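Local coordinates for protein putative transcriptional regulator (Salmonella typhimurium, PDB 1YYV) that is probably a DNA-binding transcription regulator of the HxlR family, built round a winged helix-turn-helix and seen as a dimer, at residues A[26-29]-A[30-34]; A[36-39]-A[40-44]. All blocks are in the same frame, centred on the assembly; numbering follows the deposited sequence.

Contact 1. Residues A[26-29]-A[30-34]; sequences REVL and KHVTS
The carbonyl oxygen of L29 takes one short bond from a hydroxyl and two weak ones from amides near the end of helix 25-33. T33 OG1 donates to L29 O at 2.5 Å, a bond that reaches the oxygen from above the carbonyl plane. T33 N stands 3.2 Å from L29 O and bonds weakly. V32 N bonds mainly to V28 O and reaches L29 O only weakly. The hydroxyl can fold back because chi1 of T33 (56°) sets OG1 between the backbone N and the carbonyl carbon. Regular i to i+4 bonds also join K30 N to R26 O and H31 N to E27 O.

H31 lies over the preceding turn. E27 O sits 3.3 Å above the ring plane, over its centre. The E27 side chain bends at chi2 (-62°) and brings OE2 to 3.4 Å from H31 NE2. Carboxylate and ring planes are 72° apart. The other ring nitrogen, ND1, bonds to D76. Along the helix, V28 CG1 meets V32 CG1 at 4.3 Å.

S34 is the first residue past the helix and N-caps the next one, its OG bonded to G37 N. T33 meets T33 of the second subunit. R26 NE bonds to L18 O of its own chain, and R26 NH2 to G59 O of the second subunit. H31 and V32 pack on helix 66-76, and V28 and V32 on F78.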
# COMPACT_ATOMS: atom_id res chain seq x y z
N ARG A 26 -6.70 6.53 -5.40
CA ARG A 26 -7.09 5.63 -4.29
C ARG A 26 -7.29 4.18 -4.77
O ARG A 26 -6.93 3.24 -4.08
CB ARG A 26 -8.35 6.15 -3.65
CG ARG A 26 -8.10 7.33 -2.76
CD ARG A 26 -9.40 7.83 -2.14
NE ARG A 26 -9.11 8.91 -1.20
CZ ARG A 26 -9.96 9.37 -0.29
NH1 ARG A 26 -11.17 8.85 -0.19
NH2 ARG A 26 -9.60 10.37 0.50
N GLU A 27 -7.80 4.02 -5.97
CA GLU A 27 -7.95 2.72 -6.58
C GLU A 27 -6.62 2.10 -7.00
O GLU A 27 -6.36 0.95 -6.70
CB GLU A 27 -8.86 2.85 -7.81
CG GLU A 27 -10.28 2.93 -7.43
CD GLU A 27 -10.72 1.65 -6.72
OE1 GLU A 27 -11.41 1.76 -5.67
OE2 GLU A 27 -10.36 0.54 -7.20
N VAL A 28 -5.79 2.87 -7.69
CA VAL A 28 -4.41 2.46 -7.97
C VAL A 28 -3.69 2.08 -6.69
O VAL A 28 -3.03 1.07 -6.63
CB VAL A 28 -3.64 3.56 -8.70
CG1 VAL A 28 -2.16 3.13 -8.97
CG2 VAL A 28 -4.43 4.02 -9.96
N LEU A 29 -3.83 2.87 -5.64
CA LEU A 29 -3.19 2.54 -4.36
C LEU A 29 -3.67 1.20 -3.79
O LEU A 29 -2.87 0.40 -3.38
CB LEU A 29 -3.37 3.69 -3.37
CG LEU A 29 -3.04 3.35 -1.93
CD1 LEU A 29 -1.54 3.41 -1.70
CD2 LEU A 29 -3.83 4.23 -0.96
N LYS A 30 -4.98 0.96 -3.80
CA LYS A 30 -5.56 -0.31 -3.45
C LYS A 30 -4.99 -1.49 -4.30
O LYS A 30 -4.56 -2.53 -3.76
CB LYS A 30 -7.10 -0.25 -3.59
CG LYS A 30 -7.76 -1.55 -3.12
CD LYS A 30 -9.30 -1.66 -3.30
CE LYS A 30 -10.01 -1.68 -1.92
NZ LYS A 30 -11.33 -2.48 -1.77
N HIS A 31 -4.98 -1.34 -5.61
CA HIS A 31 -4.44 -2.43 -6.45
C HIS A 31 -3.00 -2.79 -6.12
O HIS A 31 -2.67 -3.97 -6.09
CB HIS A 31 -4.59 -2.13 -7.95
CG HIS A 31 -6.02 -1.89 -8.35
ND1 HIS A 31 -6.37 -1.19 -9.50
CD2 HIS A 31 -7.18 -2.25 -7.76
CE1 HIS A 31 -7.69 -1.16 -9.59
NE2 HIS A 31 -8.20 -1.77 -8.54
N VAL A 32 -2.15 -1.79 -5.85
CA VAL A 32 -0.70 -2.08 -5.76
C VAL A 32 -0.30 -2.47 -4.34
O VAL A 32 0.83 -2.91 -4.08
CB VAL A 32 0.21 -0.95 -6.40
CG1 VAL A 32 -0.29 -0.57 -7.79
CG2 VAL A 32 0.34 0.31 -5.51
N THR A 33 -1.21 -2.28 -3.40
CA THR A 33 -0.87 -2.60 -2.03
C THR A 33 -1.80 -3.61 -1.36
O THR A 33 -1.64 -3.89 -0.16
CB THR A 33 -0.75 -1.33 -1.17
OG1 THR A 33 -1.96 -0.60 -1.25
CG2 THR A 33 0.45 -0.46 -1.60
N SER A 34 -2.77 -4.13 -2.14
CA SER A 34 -3.54 -5.27 -1.73
C SER A 34 -2.55 -6.37 -1.48
O SER A 34 -1.43 -6.33 -1.95
CB SER A 34 -4.56 -5.72 -2.79
OG SER A 34 -3.90 -6.32 -3.89

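Contact 2. Residues A[36-39]-A[40-44]; sequences WGVL and ILVAL
W36 O accepts a bond from I40 N at 2.9 Å, nearly straight (174°). G37 O takes L41 N, V38 O takes V42 N, and L39 O takes A43 N at 2.9 Å. The pattern is an unbroken run of i to i+4 bonds.

Aliphatic groups lie against these same carbonyls. I40 CG1 is 3.2 Å from W36 O, and I40 CD1 is nearly as close to the same oxygen. With chi1 at -64°, CG1 stands beside the backbone N and runs back over the previous turn. L41 CG rests 3.3 Å from G37 O, and A43 CB lies 3.3 Å from L39 O.

One side-chain pair meets directly, V38 CG1 with V42 CG2 at 4.2 Å. Both valines meet the second subunit, V38 on L29 and V42 on F19 of that chain; V38 also touches V106 of its own. I40 instead packs on L66, S69 and L73 of helix 66-76, while L41 packs on L95 of strand 90-95.

A largely apolar helix placed between a dimer partner and its own domain's helices and strands fits the core of an HxlR-type winged helix-turn-helix.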
# COMPACT_ATOMS: atom_id res chain seq x y z
N TRP A 36 -2.37 -9.43 -2.53
CA TRP A 36 -1.90 -10.12 -3.72
C TRP A 36 -1.18 -9.20 -4.70
O TRP A 36 -0.21 -9.63 -5.33
CB TRP A 36 -3.02 -10.93 -4.39
CG TRP A 36 -3.80 -11.78 -3.36
CD1 TRP A 36 -5.16 -11.75 -3.13
CD2 TRP A 36 -3.25 -12.72 -2.41
NE1 TRP A 36 -5.48 -12.62 -2.12
CE2 TRP A 36 -4.33 -13.23 -1.66
CE3 TRP A 36 -1.95 -13.20 -2.14
CZ2 TRP A 36 -4.16 -14.20 -0.64
CZ3 TRP A 36 -1.78 -14.16 -1.13
CH2 TRP A 36 -2.88 -14.64 -0.39
N GLY A 37 -1.58 -7.93 -4.78
CA GLY A 37 -0.89 -6.98 -5.67
C GLY A 37 0.57 -6.76 -5.31
O GLY A 37 1.43 -6.68 -6.19
N VAL A 38 0.85 -6.67 -4.01
CA VAL A 38 2.21 -6.49 -3.53
C VAL A 38 3.10 -7.69 -3.93
O VAL A 38 4.24 -7.54 -4.33
CB VAL A 38 2.29 -6.36 -1.97
CG1 VAL A 38 3.77 -6.30 -1.50
CG2 VAL A 38 1.57 -5.11 -1.44
N LEU A 39 2.57 -8.89 -3.77
CA LEU A 39 3.31 -10.10 -3.96
C LEU A 39 3.57 -10.29 -5.44
O LEU A 39 4.67 -10.63 -5.82
CB LEU A 39 2.53 -11.30 -3.40
CG LEU A 39 2.25 -11.28 -1.89
CD1 LEU A 39 1.65 -12.61 -1.44
CD2 LEU A 39 3.55 -10.96 -1.14
N ILE A 40 2.55 -10.04 -6.27
CA ILE A 40 2.75 -10.00 -7.71
C ILE A 40 3.84 -9.03 -8.12
O ILE A 40 4.74 -9.38 -8.87
CB ILE A 40 1.45 -9.65 -8.48
CG1 ILE A 40 0.40 -10.74 -8.26
CG2 ILE A 40 1.79 -9.36 -9.98
CD1 ILE A 40 -0.99 -10.30 -8.59
N LEU A 41 3.78 -7.81 -7.61
CA LEU A 41 4.75 -6.79 -7.99
C LEU A 41 6.17 -7.06 -7.51
O LEU A 41 7.14 -6.65 -8.16
CB LEU A 41 4.29 -5.40 -7.52
CG LEU A 41 3.11 -4.82 -8.30
CD1 LEU A 41 2.68 -3.53 -7.66
CD2 LEU A 41 3.40 -4.59 -9.83
N VAL A 42 6.31 -7.73 -6.37
CA VAL A 42 7.64 -8.05 -5.84
C VAL A 42 8.19 -9.24 -6.62
O VAL A 42 9.34 -9.19 -7.07
CB VAL A 42 7.63 -8.35 -4.32
CG1 VAL A 42 8.94 -9.07 -3.90
CG2 VAL A 42 7.42 -7.07 -3.50
N ALA A 43 7.35 -10.26 -6.84
CA ALA A 43 7.77 -11.44 -7.60
C ALA A 43 8.24 -11.16 -9.05
O ALA A 43 9.24 -11.69 -9.49
CB ALA A 43 6.66 -12.52 -7.59
N LEU A 44 7.53 -10.33 -9.80
CA LEU A 44 7.92 -10.05 -11.19
C LEU A 44 9.24 -9.27 -11.37
O LEU A 44 9.74 -9.13 -12.51
CB LEU A 44 6.77 -9.37 -11.91
CG LEU A 44 5.53 -10.24 -11.99
CD1 LEU A 44 4.39 -9.44 -12.62
CD2 LEU A 44 5.80 -11.57 -12.75

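Overall arrangement
Contacts 1 and 2 each span about two turns of successive helices, 25-33 and 35-43, with S34 at the junction. They touch directly: V38 CG2 packs on V32 O and T33 CA, and L41 CD1 on V32 CB. Both are mostly buried, but the centre of contact 2 lies about 4 Å from the centre of the chain, that of contact 1 about 9 Å. The side chains of contact 2 are almost all apolar. Contact 1 is more mixed, with K30 exposed, E27 and H31 partly so, and a threonine hydroxyl in use. Both pack on helix 66-76, and both meet the second subunit, where R26 of one chain packs on W36 of the other.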